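Long-range contacts in beta-ketoacyl synthase (PDB 4EWG), which probably catalyses the condensation step of acyl-chain elongation as a 3-oxoacyl-[acyl-carrier-protein] synthase of the thiolase-like superfamily: residues 80-85 and 149-154; 103-108 and 189-194. All blocks are in the same frame, centred on the assembly; numbering follows the deposited sequence.

Contact 1. Residues 80-85 and 149-154; sequences YAVRAS and VNVSLF
Val82 sets one methyl, CG1, over the centre of the Phe154 ring: the carbon lies 3.6 Å from the centroid of the six ring atoms and only 9° off the ring normal, a CH-pi contact. All six ring carbons are within 4.1 Å of that methyl, and the two side chains cross at about a right angle. Both torsions serve the meeting, with Val82 CG1 anti to its backbone N (chi1 171°) and Phe154 CG likewise. The same ring makes an edge-to-face pair with Trp66.

The other Val82 branch, CG2, lies 3.9 Å from Asn150 O and thus rests on the backbone of helix 146-154. Alongside, Val151 pushes its two methyls between Ala81 and Ser85, one helical turn apart: Val151 CG2 is 3.8 Å from Ala81 CB, and Val151 CG1 is 3.7 Å from Ser85 OG. That hydroxyl donates to Ala81 O, 2.8 Å from Ser85 OG, within its own helix, and is also hydrogen-bonded to Thr241 OG1. Ala81 O also accepts from Ser85 N, the two donors arriving from opposite faces of the carbonyl plane. Asn150 OD1 is hydrogen-bonded to Ser73 OG.

The axes of the two short segments come within 8.9 Å with a signed crossing angle of -47°. Methyl and ring contacts join the helices here, while Ser85 OG and Asn150 OD1 spend their hydrogen bonds on other partners.

Contact 2. Residues 103-108 and 189-194; sequences GRMGVA and LMLAGG
Gly106 and Met190 pair in parallel register within the large mixed sheet of the thiolase-like fold, where strand 105-110 lies beside strand 189-196. Five backbone bonds form the ladder, and donors alternate between the strands. Leu189 N gives to Arg104 O and Gly106 N to Leu189 O, followed by Leu191 N to Gly106 O. The last two are Ala108 N to Leu191 O, the straightest at 2.8 Å with 173° at the hydrogen, and Gly193 N to Ala108 O. Four CA-H...O contacts accompany the ladder, the shortest 3.1 Å from Ala192 CA to Ala108 O. The backbones of Val107, Met190 and Ala192 bond outward instead: Val107 to Arg160 and Val162, Met190 to Leu244, and Ala192 to Leu242.

On the face bearing Met105, Val107, Leu189 and Leu191, Met105 is extended up to its sulfur (chi2 -180°) and bends at chi3, so that Met105 CE reaches Leu189 CB at 3.7 Å while Met105 SD lies 3.9 Å from Leu191 CG. At the strand entrance, Arg104 lies beside Leu189, pointing the same way; its guanidinium forms a salt bridge with Asp102 and a weak hydrogen bond to His249, which binds calcium in this protein, though no ion sits on it in this chain.

Across the opposite face, helix 170-183 packs on Met190, Ala192 and Ala108. There the bent chain of Met190 folds over glycine backbone, Met190 SD resting 3.4 Å from Gly106 CA.

How the contacts relate
Contact 1 is a helix layer laid on the sheet face that carries Val107 and Leu191 of contact 2; the two centres are 10 Å apart. Val151 bridges the layers, with Val151 CG1 3.7 Å from Leu191 CD1, and Ser152 CB lies 3.7 Å from Val107 CG2. Ser85 CB adds a looser approach of 4.3 Å to Leu191 CD1. In sequence the segments interleave: helix 76-92 is the element before strand 105-110, with residues 93-104 between them, and helix 146-154 comes before strand 189-196. Toward the calcium-binding residue His249, which carries no ion in this chain, the contacts differ. Contact 1 lies away from it, whereas in contact 2 the Arg104 side chain lies about 3 Å from that of His249, between nearest atoms.

Contact 1. Residues 80-85 and 149-154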
loop_
_atom_site.group_PDB
_atom_site.type_symbol
_atom_site.label_atom_id
_atom_site.label_comp_id
_atom_site.label_asym_id
_atom_site.label_seq_id
_atom_site.Cartn_x
_atom_site.Cartn_y
_atom_site.Cartn_z
ATOM N N TYR A 80 14.614 -10.523 -1.444
ATOM C CA TYR A 80 14.508 -10.858 -0.006
ATOM C C TYR A 80 13.087 -11.346 0.314
ATOM O O TYR A 80 12.899 -12.353 0.974
ATOM C CB TYR A 80 14.789 -9.661 0.867
ATOM C CG TYR A 80 16.171 -9.015 0.763
ATOM C CD1 TYR A 80 17.225 -9.586 0.056
ATOM C CD2 TYR A 80 16.406 -7.804 1.404
ATOM C CE1 TYR A 80 18.473 -8.974 0.005
ATOM C CE2 TYR A 80 17.643 -7.189 1.350
ATOM C CZ TYR A 80 18.670 -7.779 0.661
ATOM O OH TYR A 80 19.909 -7.117 0.643
ATOM N N ALA A 81 12.103 -10.607 -0.191
ATOM C CA ALA A 81 10.693 -10.868 0.092
ATOM C C ALA A 81 10.327 -12.280 -0.405
ATOM O O ALA A 81 9.714 -13.050 0.323
ATOM C CB ALA A 81 9.816 -9.817 -0.582
ATOM N N VAL A 82 10.728 -12.595 -1.643
ATOM C CA VAL A 82 10.443 -13.892 -2.240
ATOM C C VAL A 82 11.154 -15.038 -1.490
ATOM O O VAL A 82 10.553 -16.054 -1.185
ATOM C CB VAL A 82 10.803 -13.915 -3.723
ATOM C CG1 VAL A 82 10.699 -15.327 -4.277
ATOM C CG2 VAL A 82 9.886 -12.971 -4.506
ATOM N N ARG A 83 12.390 -14.808 -1.085
ATOM C CA ARG A 83 13.128 -15.824 -0.377
ATOM C C ARG A 83 12.495 -16.105 0.991
ATOM O O ARG A 83 12.350 -17.254 1.389
ATOM C CB ARG A 83 14.588 -15.397 -0.233
ATOM C CG ARG A 83 15.449 -16.387 0.527
ATOM C CD ARG A 83 15.356 -17.770 -0.069
ATOM N NE ARG A 83 16.283 -18.675 0.585
ATOM C CZ ARG A 83 16.195 -19.996 0.552
ATOM N NH1 ARG A 83 15.194 -20.576 -0.094
ATOM N NH2 ARG A 83 17.102 -20.749 1.179
ATOM N N ALA A 84 12.124 -15.027 1.704
ATOM C CA ALA A 84 11.405 -15.119 2.972
ATOM C C ALA A 84 10.161 -15.949 2.835
ATOM O O ALA A 84 9.860 -16.817 3.678
ATOM C CB ALA A 84 11.033 -13.728 3.474
ATOM N N SER A 85 9.424 -15.669 1.770
ATOM C CA SER A 85 8.131 -16.245 1.591
ATOM C C SER A 85 8.287 -17.713 1.203
ATOM O O SER A 85 7.494 -18.546 1.634
ATOM C CB SER A 85 7.366 -15.455 0.529
ATOM O OG SER A 85 7.200 -14.116 0.912
ATOM N N VAL A 149 3.666 -7.800 -5.325
ATOM C CA VAL A 149 3.441 -8.339 -6.631
ATOM C C VAL A 149 4.487 -9.449 -6.960
ATOM O O VAL A 149 4.125 -10.498 -7.460
ATOM C CB VAL A 149 3.455 -7.236 -7.695
ATOM C CG1 VAL A 149 3.502 -7.824 -9.107
ATOM C CG2 VAL A 149 2.221 -6.348 -7.533
ATOM N N ASN A 150 5.752 -9.236 -6.626
ATOM C CA ASN A 150 6.788 -10.238 -6.929
ATOM C C ASN A 150 6.584 -11.553 -6.169
ATOM O O ASN A 150 6.716 -12.607 -6.731
ATOM C CB ASN A 150 8.195 -9.689 -6.687
ATOM C CG ASN A 150 8.740 -8.982 -7.887
ATOM O OD1 ASN A 150 8.707 -9.538 -8.984
ATOM N ND2 ASN A 150 9.211 -7.730 -7.709
ATOM N N VAL A 151 6.206 -11.457 -4.909
ATOM C CA VAL A 151 5.875 -12.618 -4.129
ATOM C C VAL A 151 4.662 -13.332 -4.727
ATOM O O VAL A 151 4.701 -14.550 -4.942
ATOM C CB VAL A 151 5.547 -12.228 -2.675
ATOM C CG1 VAL A 151 4.951 -13.408 -1.948
ATOM C CG2 VAL A 151 6.782 -11.659 -1.979
ATOM N N SER A 152 3.586 -12.585 -4.991
ATOM C CA SER A 152 2.347 -13.181 -5.524
ATOM C C SER A 152 2.554 -13.871 -6.871
ATOM O O SER A 152 2.115 -15.004 -7.061
ATOM C CB SER A 152 1.258 -12.147 -5.690
ATOM O OG SER A 152 0.031 -12.782 -6.047
ATOM N N LEU A 153 3.209 -13.175 -7.787
ATOM C CA LEU A 153 3.539 -13.707 -9.086
ATOM C C LEU A 153 4.410 -14.936 -9.015
ATOM O O LEU A 153 4.259 -15.826 -9.825
ATOM C CB LEU A 153 4.266 -12.657 -9.942
ATOM C CG LEU A 153 3.466 -11.568 -10.657
ATOM C CD1 LEU A 153 4.451 -10.440 -10.981
ATOM C CD2 LEU A 153 2.744 -12.045 -11.898
ATOM N N PHE A 154 5.350 -14.970 -8.070
ATOM C CA PHE A 154 6.311 -16.041 -8.003
ATOM C C PHE A 154 5.640 -17.417 -7.823
ATOM O O PHE A 154 6.129 -18.410 -8.334
ATOM C CB PHE A 154 7.319 -15.782 -6.875
ATOM C CG PHE A 154 8.604 -16.578 -7.008
ATOM C CD1 PHE A 154 9.625 -16.148 -7.871
ATOM C CD2 PHE A 154 8.790 -17.756 -6.290
ATOM C CE1 PHE A 154 10.810 -16.879 -8.001
ATOM C CE2 PHE A 154 9.958 -18.494 -6.409
ATOM C CZ PHE A 154 10.983 -18.059 -7.255
#

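Contact 2. Residues 103-108 and 189-194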
loop_
_atom_site.group_PDB
_atom_site.type_symbol
_atom_site.label_atom_id
_atom_site.label_comp_id
_atom_site.label_asym_id
_atom_site.label_seq_id
_atom_site.Cartn_x
_atom_site.Cartn_y
_atom_site.Cartn_z
ATOM N N GLY A 103 -6.425 -19.348 -6.073
ATOM C CA GLY A 103 -7.215 -18.192 -5.656
ATOM C C GLY A 103 -7.482 -18.164 -4.158
ATOM O O GLY A 103 -7.964 -17.168 -3.651
ATOM N N ARG A 104 -7.112 -19.231 -3.441
ATOM C CA ARG A 104 -7.399 -19.370 -2.034
ATOM C C ARG A 104 -6.390 -18.633 -1.187
ATOM O O ARG A 104 -6.641 -18.370 -0.015
ATOM C CB ARG A 104 -7.342 -20.838 -1.605
ATOM C CG ARG A 104 -5.924 -21.432 -1.456
ATOM C CD ARG A 104 -5.938 -22.838 -0.845
ATOM N NE ARG A 104 -6.479 -23.804 -1.791
ATOM C CZ ARG A 104 -6.927 -25.020 -1.483
ATOM N NH1 ARG A 104 -6.906 -25.470 -0.232
ATOM N NH2 ARG A 104 -7.407 -25.796 -2.447
ATOM N N MET A 105 -5.213 -18.396 -1.756
ATOM C CA MET A 105 -4.140 -17.720 -1.057
ATOM C C MET A 105 -3.853 -16.377 -1.693
ATOM O O MET A 105 -3.713 -16.290 -2.892
ATOM C CB MET A 105 -2.864 -18.557 -1.086
ATOM C CG MET A 105 -1.702 -17.872 -0.394
ATOM S SD MET A 105 -0.173 -18.795 -0.397
ATOM C CE MET A 105 -0.547 -20.112 0.792
ATOM N N GLY A 106 -3.713 -15.351 -0.856
ATOM C CA GLY A 106 -3.390 -13.983 -1.298
ATOM C C GLY A 106 -2.103 -13.496 -0.664
ATOM O O GLY A 106 -1.374 -14.263 -0.018
ATOM N N VAL A 107 -1.785 -12.232 -0.886
ATOM C CA VAL A 107 -0.521 -11.684 -0.437
ATOM C C VAL A 107 -0.684 -10.282 0.135
ATOM O O VAL A 107 -1.297 -9.417 -0.493
ATOM C CB VAL A 107 0.515 -11.621 -1.582
ATOM C CG1 VAL A 107 1.814 -10.968 -1.068
ATOM C CG2 VAL A 107 0.740 -13.007 -2.168
ATOM N N ALA A 108 -0.173 -10.074 1.337
ATOM C CA ALA A 108 -0.076 -8.749 1.907
ATOM C C ALA A 108 1.407 -8.479 2.167
ATOM O O ALA A 108 2.104 -9.284 2.808
ATOM C CB ALA A 108 -0.894 -8.648 3.192
ATOM N N LEU A 189 -5.950 -18.404 2.935
ATOM C CA LEU A 189 -4.555 -18.277 3.299
ATOM C C LEU A 189 -4.033 -16.948 2.838
ATOM O O LEU A 189 -4.550 -16.376 1.904
ATOM C CB LEU A 189 -3.739 -19.383 2.611
ATOM C CG LEU A 189 -4.009 -20.783 3.165
ATOM C CD1 LEU A 189 -4.492 -21.753 2.049
ATOM C CD2 LEU A 189 -2.791 -21.291 3.945
ATOM N N MET A 190 -2.987 -16.467 3.496
ATOM C CA MET A 190 -2.292 -15.237 3.102
ATOM C C MET A 190 -0.822 -15.383 3.434
ATOM O O MET A 190 -0.461 -15.884 4.524
ATOM C CB MET A 190 -2.828 -13.997 3.850
ATOM C CG MET A 190 -4.245 -13.551 3.496
ATOM S SD MET A 190 -4.441 -12.941 1.806
ATOM C CE MET A 190 -3.871 -11.223 1.913
ATOM N N LEU A 191 0.029 -14.977 2.495
ATOM C CA LEU A 191 1.412 -14.633 2.814
ATOM C C LEU A 191 1.403 -13.174 3.292
ATOM O O LEU A 191 0.848 -12.307 2.625
ATOM C CB LEU A 191 2.302 -14.765 1.591
ATOM C CG LEU A 191 2.360 -16.202 1.010
ATOM C CD1 LEU A 191 3.234 -16.182 -0.208
ATOM C CD2 LEU A 191 2.836 -17.242 2.046
ATOM N N ALA A 192 1.972 -12.917 4.458
ATOM C CA ALA A 192 2.048 -11.560 4.970
ATOM C C ALA A 192 3.455 -11.286 5.453
ATOM O O ALA A 192 4.025 -12.067 6.196
ATOM C CB ALA A 192 1.040 -11.343 6.090
ATOM N N GLY A 193 4.010 -10.159 5.035
ATOM C CA GLY A 193 5.331 -9.800 5.459
ATOM C C GLY A 193 5.745 -8.410 5.078
ATOM O O GLY A 193 4.921 -7.574 4.643
ATOM N N GLY A 194 7.029 -8.156 5.287
ATOM C CA GLY A 194 7.639 -6.892 4.933
ATOM C C GLY A 194 9.080 -7.104 4.597
ATOM O O GLY A 194 9.677 -8.105 5.009
#